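Local coordinates for protein Two-component system sensor histidine kinase (Bacteroides thetaiotaomicron, PDB 3OTT) that forms the extracellular beta-propeller and beta-sandwich part of a membrane receptor that apparently senses saccharides and probably signals as a histidine kinase, at residues Asp199-Leu213 and Gln225-Leu239. Sequence-based numbering, arbitrary orientation.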
loop_
_atom_site.group_PDB
_atom_site.type_symbol
_atom_site.label_atom_id
_atom_site.label_comp_id
_atom_site.label_asym_id
_atom_site.label_seq_id
_atom_site.Cartn_x
_atom_site.Cartn_y
_atom_site.Cartn_z
ATOM N N ASP B 199 -6.386 -15.838 -11.557
ATOM C CA ASP B 199 -7.184 -14.705 -12.036
ATOM C C ASP B 199 -7.958 -14.156 -10.838
ATOM O O ASP B 199 -9.003 -14.702 -10.499
ATOM C CB ASP B 199 -8.202 -15.233 -13.074
ATOM C CG ASP B 199 -8.990 -14.124 -13.776
ATOM O OD1 ASP B 199 -9.060 -13.006 -13.242
ATOM O OD2 ASP B 199 -9.514 -14.364 -14.894
ATOM N N THR B 200 -7.478 -13.067 -10.226
ATOM C CA THR B 200 -8.099 -12.456 -9.011
ATOM C C THR B 200 -9.422 -11.755 -9.293
ATOM O O THR B 200 -10.243 -11.575 -8.397
ATOM C CB THR B 200 -7.141 -11.494 -8.311
ATOM O OG1 THR B 200 -6.630 -10.550 -9.262
ATOM C CG2 THR B 200 -5.962 -12.267 -7.786
ATOM N N THR B 201 -9.656 -11.363 -10.535
ATOM C CA THR B 201 -10.907 -10.706 -10.899
ATOM C C THR B 201 -12.013 -11.729 -11.097
ATOM O O THR B 201 -13.095 -11.503 -10.658
ATOM C CB THR B 201 -10.770 -9.889 -12.173
ATOM O OG1 THR B 201 -9.781 -8.910 -11.951
ATOM C CG2 THR B 201 -12.109 -9.162 -12.535
ATOM N N ARG B 202 -11.752 -12.860 -11.741
ATOM C CA ARG B 202 -12.756 -13.929 -11.794
ATOM C C ARG B 202 -12.700 -14.819 -10.558
ATOM O O ARG B 202 -13.593 -15.651 -10.357
ATOM C CB ARG B 202 -12.601 -14.764 -13.069
ATOM C CG ARG B 202 -13.023 -13.987 -14.405
ATOM C CD ARG B 202 -12.776 -14.793 -15.697
ATOM N NE ARG B 202 -12.948 -13.903 -16.868
ATOM C CZ ARG B 202 -11.990 -13.166 -17.464
ATOM N NH1 ARG B 202 -10.719 -13.208 -17.071
ATOM N NH2 ARG B 202 -12.298 -12.429 -18.521
ATOM N N GLN B 203 -11.663 -14.658 -9.736
ATOM C CA GLN B 203 -11.451 -15.530 -8.558
ATOM C C GLN B 203 -11.384 -17.035 -8.871
ATOM O O GLN B 203 -12.065 -17.853 -8.204
ATOM C CB GLN B 203 -12.471 -15.221 -7.479
ATOM C CG GLN B 203 -12.403 -13.692 -7.100
ATOM C CD GLN B 203 -13.346 -13.330 -6.015
ATOM O OE1 GLN B 203 -14.559 -13.681 -6.046
ATOM N NE2 GLN B 203 -12.812 -12.661 -4.999
ATOM N N CYS B 204 -10.593 -17.383 -9.890
ATOM C CA CYS B 204 -10.398 -18.769 -10.283
ATOM C C CYS B 204 -8.928 -19.002 -10.551
ATOM O O CYS B 204 -8.126 -18.082 -10.665
ATOM C CB CYS B 204 -11.219 -19.112 -11.564
ATOM S SG CYS B 204 -10.761 -18.081 -13.046
ATOM N N VAL B 205 -8.609 -20.265 -10.721
ATOM C CA VAL B 205 -7.368 -20.673 -11.341
ATOM C C VAL B 205 -7.723 -21.264 -12.678
ATOM O O VAL B 205 -8.438 -22.227 -12.732
ATOM C CB VAL B 205 -6.691 -21.733 -10.510
ATOM C CG1 VAL B 205 -5.384 -22.200 -11.176
ATOM C CG2 VAL B 205 -6.392 -21.181 -9.127
ATOM N N TRP B 206 -7.213 -20.677 -13.767
ATOM C CA TRP B 206 -7.229 -21.288 -15.083
ATOM C C TRP B 206 -6.230 -22.398 -15.266
ATOM O O TRP B 206 -5.122 -22.302 -14.768
ATOM C CB TRP B 206 -6.924 -20.239 -16.090
ATOM C CG TRP B 206 -7.897 -19.138 -16.162
ATOM C CD1 TRP B 206 -7.823 -17.909 -15.560
ATOM C CD2 TRP B 206 -9.067 -19.131 -16.972
ATOM N NE1 TRP B 206 -8.910 -17.142 -15.927
ATOM C CE2 TRP B 206 -9.674 -17.865 -16.819
ATOM C CE3 TRP B 206 -9.651 -20.080 -17.843
ATOM C CZ2 TRP B 206 -10.836 -17.512 -17.494
ATOM C CZ3 TRP B 206 -10.848 -19.721 -18.534
ATOM C CH2 TRP B 206 -11.411 -18.450 -18.344
ATOM N N ILE B 207 -6.650 -23.463 -15.942
ATOM C CA ILE B 207 -5.915 -24.728 -16.087
ATOM C C ILE B 207 -5.929 -25.181 -17.550
ATOM O O ILE B 207 -6.964 -25.463 -18.118
ATOM C CB ILE B 207 -6.565 -25.844 -15.230
ATOM C CG1 ILE B 207 -6.730 -25.358 -13.766
ATOM C CG2 ILE B 207 -5.664 -27.083 -15.235
ATOM C CD1 ILE B 207 -7.884 -25.997 -13.051
ATOM N N GLY B 208 -4.785 -25.145 -18.197
ATOM C CA GLY B 208 -4.694 -25.561 -19.597
ATOM C C GLY B 208 -4.073 -26.940 -19.706
ATOM O O GLY B 208 -3.038 -27.239 -19.111
ATOM N N THR B 209 -4.728 -27.774 -20.481
ATOM C CA THR B 209 -4.402 -29.152 -20.665
ATOM C C THR B 209 -4.430 -29.462 -22.168
ATOM O O THR B 209 -4.728 -28.604 -23.004
ATOM C CB THR B 209 -5.460 -30.076 -19.964
ATOM O OG1 THR B 209 -6.731 -29.949 -20.623
ATOM C CG2 THR B 209 -5.647 -29.763 -18.465
ATOM N N GLU B 210 -4.122 -30.694 -22.518
ATOM C CA GLU B 210 -4.453 -31.188 -23.815
ATOM C C GLU B 210 -5.948 -31.360 -23.870
ATOM O O GLU B 210 -6.513 -32.211 -23.179
ATOM C CB GLU B 210 -3.776 -32.546 -24.074
ATOM C CG GLU B 210 -4.173 -33.181 -25.434
ATOM C CD GLU B 210 -3.078 -34.114 -26.081
ATOM O OE1 GLU B 210 -1.891 -34.110 -25.617
ATOM O OE2 GLU B 210 -3.418 -34.834 -27.088
ATOM N N GLY B 211 -6.598 -30.543 -24.686
ATOM C CA GLY B 211 -8.000 -30.737 -25.017
ATOM C C GLY B 211 -9.005 -29.808 -24.339
ATOM O O GLY B 211 -10.143 -29.722 -24.773
ATOM N N TYR B 212 -8.615 -29.136 -23.272
ATOM C CA TYR B 212 -9.570 -28.403 -22.469
ATOM C C TYR B 212 -8.871 -27.264 -21.809
ATOM O O TYR B 212 -7.678 -27.350 -21.503
ATOM C CB TYR B 212 -10.084 -29.280 -21.331
ATOM C CG TYR B 212 -10.874 -30.467 -21.753
ATOM C CD1 TYR B 212 -10.256 -31.690 -21.986
ATOM C CD2 TYR B 212 -12.266 -30.367 -21.919
ATOM C CE1 TYR B 212 -11.002 -32.812 -22.394
ATOM C CE2 TYR B 212 -13.020 -31.495 -22.287
ATOM C CZ TYR B 212 -12.387 -32.694 -22.543
ATOM O OH TYR B 212 -13.163 -33.794 -22.879
ATOM N N LEU B 213 -9.655 -26.241 -21.545
ATOM C CA LEU B 213 -9.334 -25.152 -20.680
ATOM C C LEU B 213 -10.390 -25.190 -19.493
ATOM O O LEU B 213 -11.617 -25.181 -19.751
ATOM C CB LEU B 213 -9.531 -23.851 -21.457
ATOM C CG LEU B 213 -9.185 -22.556 -20.721
ATOM C CD1 LEU B 213 -7.749 -22.596 -20.130
ATOM C CD2 LEU B 213 -9.396 -21.334 -21.630
ATOM N N GLN B 225 -15.656 -26.638 -17.314
ATOM C CA GLN B 225 -15.046 -26.939 -18.605
ATOM C C GLN B 225 -15.372 -25.769 -19.501
ATOM O O GLN B 225 -16.401 -25.778 -20.193
ATOM C CB GLN B 225 -15.668 -28.195 -19.182
ATOM C CG GLN B 225 -14.743 -29.274 -19.549
ATOM C CD GLN B 225 -15.514 -30.413 -20.202
ATOM O OE1 GLN B 225 -16.074 -30.255 -21.314
ATOM N NE2 GLN B 225 -15.613 -31.547 -19.488
ATOM N N THR B 226 -14.523 -24.752 -19.461
ATOM C CA THR B 226 -14.749 -23.531 -20.207
ATOM C C THR B 226 -14.592 -23.655 -21.735
ATOM O O THR B 226 -15.321 -22.999 -22.467
ATOM C CB THR B 226 -13.816 -22.415 -19.716
ATOM O OG1 THR B 226 -13.866 -22.356 -18.277
ATOM C CG2 THR B 226 -14.204 -21.070 -20.347
ATOM N N GLU B 227 -13.629 -24.440 -22.211
ATOM C CA GLU B 227 -13.465 -24.656 -23.642
ATOM C C GLU B 227 -13.007 -26.113 -23.866
ATOM O O GLU B 227 -12.366 -26.704 -23.006
ATOM C CB GLU B 227 -12.413 -23.712 -24.242
ATOM C CG GLU B 227 -12.613 -22.237 -23.973
ATOM C CD GLU B 227 -13.889 -21.672 -24.631
ATOM O OE1 GLU B 227 -14.392 -22.259 -25.628
ATOM O OE2 GLU B 227 -14.394 -20.635 -24.135
ATOM N N ALA B 228 -13.375 -26.684 -25.012
ATOM C CA ALA B 228 -12.995 -28.029 -25.401
ATOM C C ALA B 228 -12.487 -27.889 -26.833
ATOM O O ALA B 228 -13.203 -27.437 -27.716
ATOM C CB ALA B 228 -14.213 -29.006 -25.291
ATOM N N PHE B 229 -11.201 -28.157 -27.027
ATOM C CA PHE B 229 -10.539 -27.906 -28.291
ATOM C C PHE B 229 -9.812 -29.196 -28.591
ATOM O O PHE B 229 -8.610 -29.301 -28.300
ATOM C CB PHE B 229 -9.439 -26.868 -28.087
ATOM C CG PHE B 229 -9.915 -25.459 -27.788
ATOM C CD1 PHE B 229 -11.130 -24.965 -28.268
ATOM C CD2 PHE B 229 -9.082 -24.586 -27.109
ATOM C CE1 PHE B 229 -11.538 -23.630 -28.022
ATOM C CE2 PHE B 229 -9.479 -23.249 -26.859
ATOM C CZ PHE B 229 -10.724 -22.780 -27.323
ATOM N N HIS B 230 -10.504 -30.178 -29.121
ATOM C CA HIS B 230 -9.907 -31.478 -29.478
ATOM C C HIS B 230 -8.665 -31.356 -30.366
ATOM O O HIS B 230 -8.617 -30.457 -31.246
ATOM C CB HIS B 230 -10.950 -32.252 -30.250
ATOM C CG HIS B 230 -10.527 -33.623 -30.623
ATOM N ND1 HIS B 230 -10.697 -34.123 -31.896
ATOM C CD2 HIS B 230 -9.938 -34.607 -29.897
ATOM C CE1 HIS B 230 -10.246 -35.364 -31.932
ATOM N NE2 HIS B 230 -9.778 -35.679 -30.734
ATOM N N ASN B 231 -7.676 -32.239 -30.172
ATOM C CA ASN B 231 -6.378 -32.164 -30.921
ATOM C C ASN B 231 -5.639 -30.795 -30.802
ATOM O O ASN B 231 -4.727 -30.489 -31.597
ATOM C CB ASN B 231 -6.523 -32.524 -32.417
ATOM C CG ASN B 231 -6.895 -34.009 -32.658
ATOM O OD1 ASN B 231 -6.583 -34.903 -31.843
ATOM N ND2 ASN B 231 -7.570 -34.266 -33.777
ATOM N N ASN B 232 -6.023 -29.976 -29.828
ATOM C CA ASN B 232 -5.256 -28.753 -29.548
ATOM C C ASN B 232 -4.838 -28.840 -28.083
ATOM O O ASN B 232 -5.468 -29.537 -27.312
ATOM C CB ASN B 232 -6.101 -27.514 -29.849
ATOM C CG ASN B 232 -5.256 -26.258 -30.243
ATOM O OD1 ASN B 232 -3.992 -26.240 -30.159
ATOM N ND2 ASN B 232 -5.968 -25.192 -30.668
ATOM N N SER B 233 -3.728 -28.260 -27.696
ATOM C CA SER B 233 -3.406 -28.220 -26.277
ATOM C C SER B 233 -3.114 -26.790 -25.893
ATOM O O SER B 233 -2.617 -26.005 -26.699
ATOM C CB SER B 233 -2.201 -29.083 -25.947
ATOM O OG SER B 233 -1.185 -28.779 -26.863
ATOM N N ILE B 234 -3.471 -26.444 -24.669
ATOM C CA ILE B 234 -3.165 -25.162 -24.156
ATOM C C ILE B 234 -1.773 -25.213 -23.563
ATOM O O ILE B 234 -1.519 -26.001 -22.644
ATOM C CB ILE B 234 -4.132 -24.765 -23.082
ATOM C CG1 ILE B 234 -5.560 -24.780 -23.620
ATOM C CG2 ILE B 234 -3.787 -23.349 -22.532
ATOM C CD1 ILE B 234 -5.910 -23.599 -24.315
ATOM N N LYS B 235 -0.879 -24.376 -24.077
ATOM C CA LYS B 235 0.531 -24.341 -23.633
ATOM C C LYS B 235 0.859 -23.177 -22.707
ATOM O O LYS B 235 1.831 -23.221 -21.951
ATOM C CB LYS B 235 1.453 -24.252 -24.850
ATOM C CG LYS B 235 1.130 -25.264 -25.906
ATOM C CD LYS B 235 2.306 -25.526 -26.848
ATOM C CE LYS B 235 2.244 -26.945 -27.478
ATOM N NZ LYS B 235 1.941 -28.100 -26.499
ATOM N N SER B 236 0.098 -22.099 -22.786
ATOM C CA SER B 236 0.456 -20.918 -22.003
ATOM C C SER B 236 -0.756 -20.050 -21.766
ATOM O O SER B 236 -1.684 -20.074 -22.545
ATOM C CB SER B 236 1.517 -20.104 -22.773
ATOM O OG SER B 236 1.096 -19.956 -24.147
ATOM N N LEU B 237 -0.729 -19.243 -20.717
ATOM C CA LEU B 237 -1.932 -18.480 -20.305
ATOM C C LEU B 237 -1.394 -17.188 -19.745
ATOM O O LEU B 237 -0.367 -17.217 -19.081
ATOM C CB LEU B 237 -2.726 -19.208 -19.209
ATOM C CG LEU B 237 -3.314 -20.614 -19.491
ATOM C CD1 LEU B 237 -3.748 -21.441 -18.236
ATOM C CD2 LEU B 237 -4.546 -20.520 -20.475
ATOM N N ALA B 238 -2.097 -16.084 -20.020
ATOM C CA ALA B 238 -1.897 -14.766 -19.408
ATOM C C ALA B 238 -3.227 -14.007 -19.479
ATOM O O ALA B 238 -4.118 -14.341 -20.298
ATOM C CB ALA B 238 -0.815 -13.936 -20.214
ATOM N N LEU B 239 -3.300 -12.943 -18.707
ATOM C CA LEU B 239 -4.376 -11.960 -18.760
ATOM C C LEU B 239 -3.896 -10.627 -19.309
ATOM O O LEU B 239 -2.825 -10.136 -18.884
ATOM C CB LEU B 239 -4.885 -11.645 -17.332
ATOM C CG LEU B 239 -5.541 -12.866 -16.632
ATOM C CD1 LEU B 239 -5.576 -12.598 -15.114
ATOM C CD2 LEU B 239 -6.947 -13.149 -17.205
#
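L237 lies alongside L213 of the neighbouring propeller blade, the two side chains running in opposite directions with CD2 3.8 Å from L213 CD1; its CD1 meets W206 CB and G208 N. I234 packs CB on G208 CA at 3.6 Å, the glycine letting the two backbones come close. Farther along, L239 turns its methyls to the carboxylate of D199 and sets CD2 beside the guanidinium edge of R202.

Between the blades, I234 N donates to T209 O. Within the hairpin of strands 212-217 and 222-229, F229 N bonds to G211 O and E227 N to L213 O at 3.3 Å; a classic beta bulge at T226 and E227 lies opposite L213. The Q225 amide meets the Y212 ring obliquely, CD to CE2 3.4 Å, their planes 64° apart, while Q225 NE2 hydrogen-bonds P183 O and Y212 OH pairs with H185 N.

The carboxylate that L239 touches also holds W206 and R202. D199 CG stands anti to the backbone N (chi1 -173°), turning OD2 to W206 NE1 at 3.0 Å by its anti lone pair and, in a salt bridge, to R202 NH1 at 2.7 Å by its syn one. With an alanine here the indole N-H would probably lose its acceptor and R202 its carboxylate mate, though G243 O and H257 O would still hold the guanidinium. Two successive four-stranded blades, 193-229 and 232-266, thus meet through apolar side chains and one backbone bond, with a buried carboxylate fixing the tryptophan beside them.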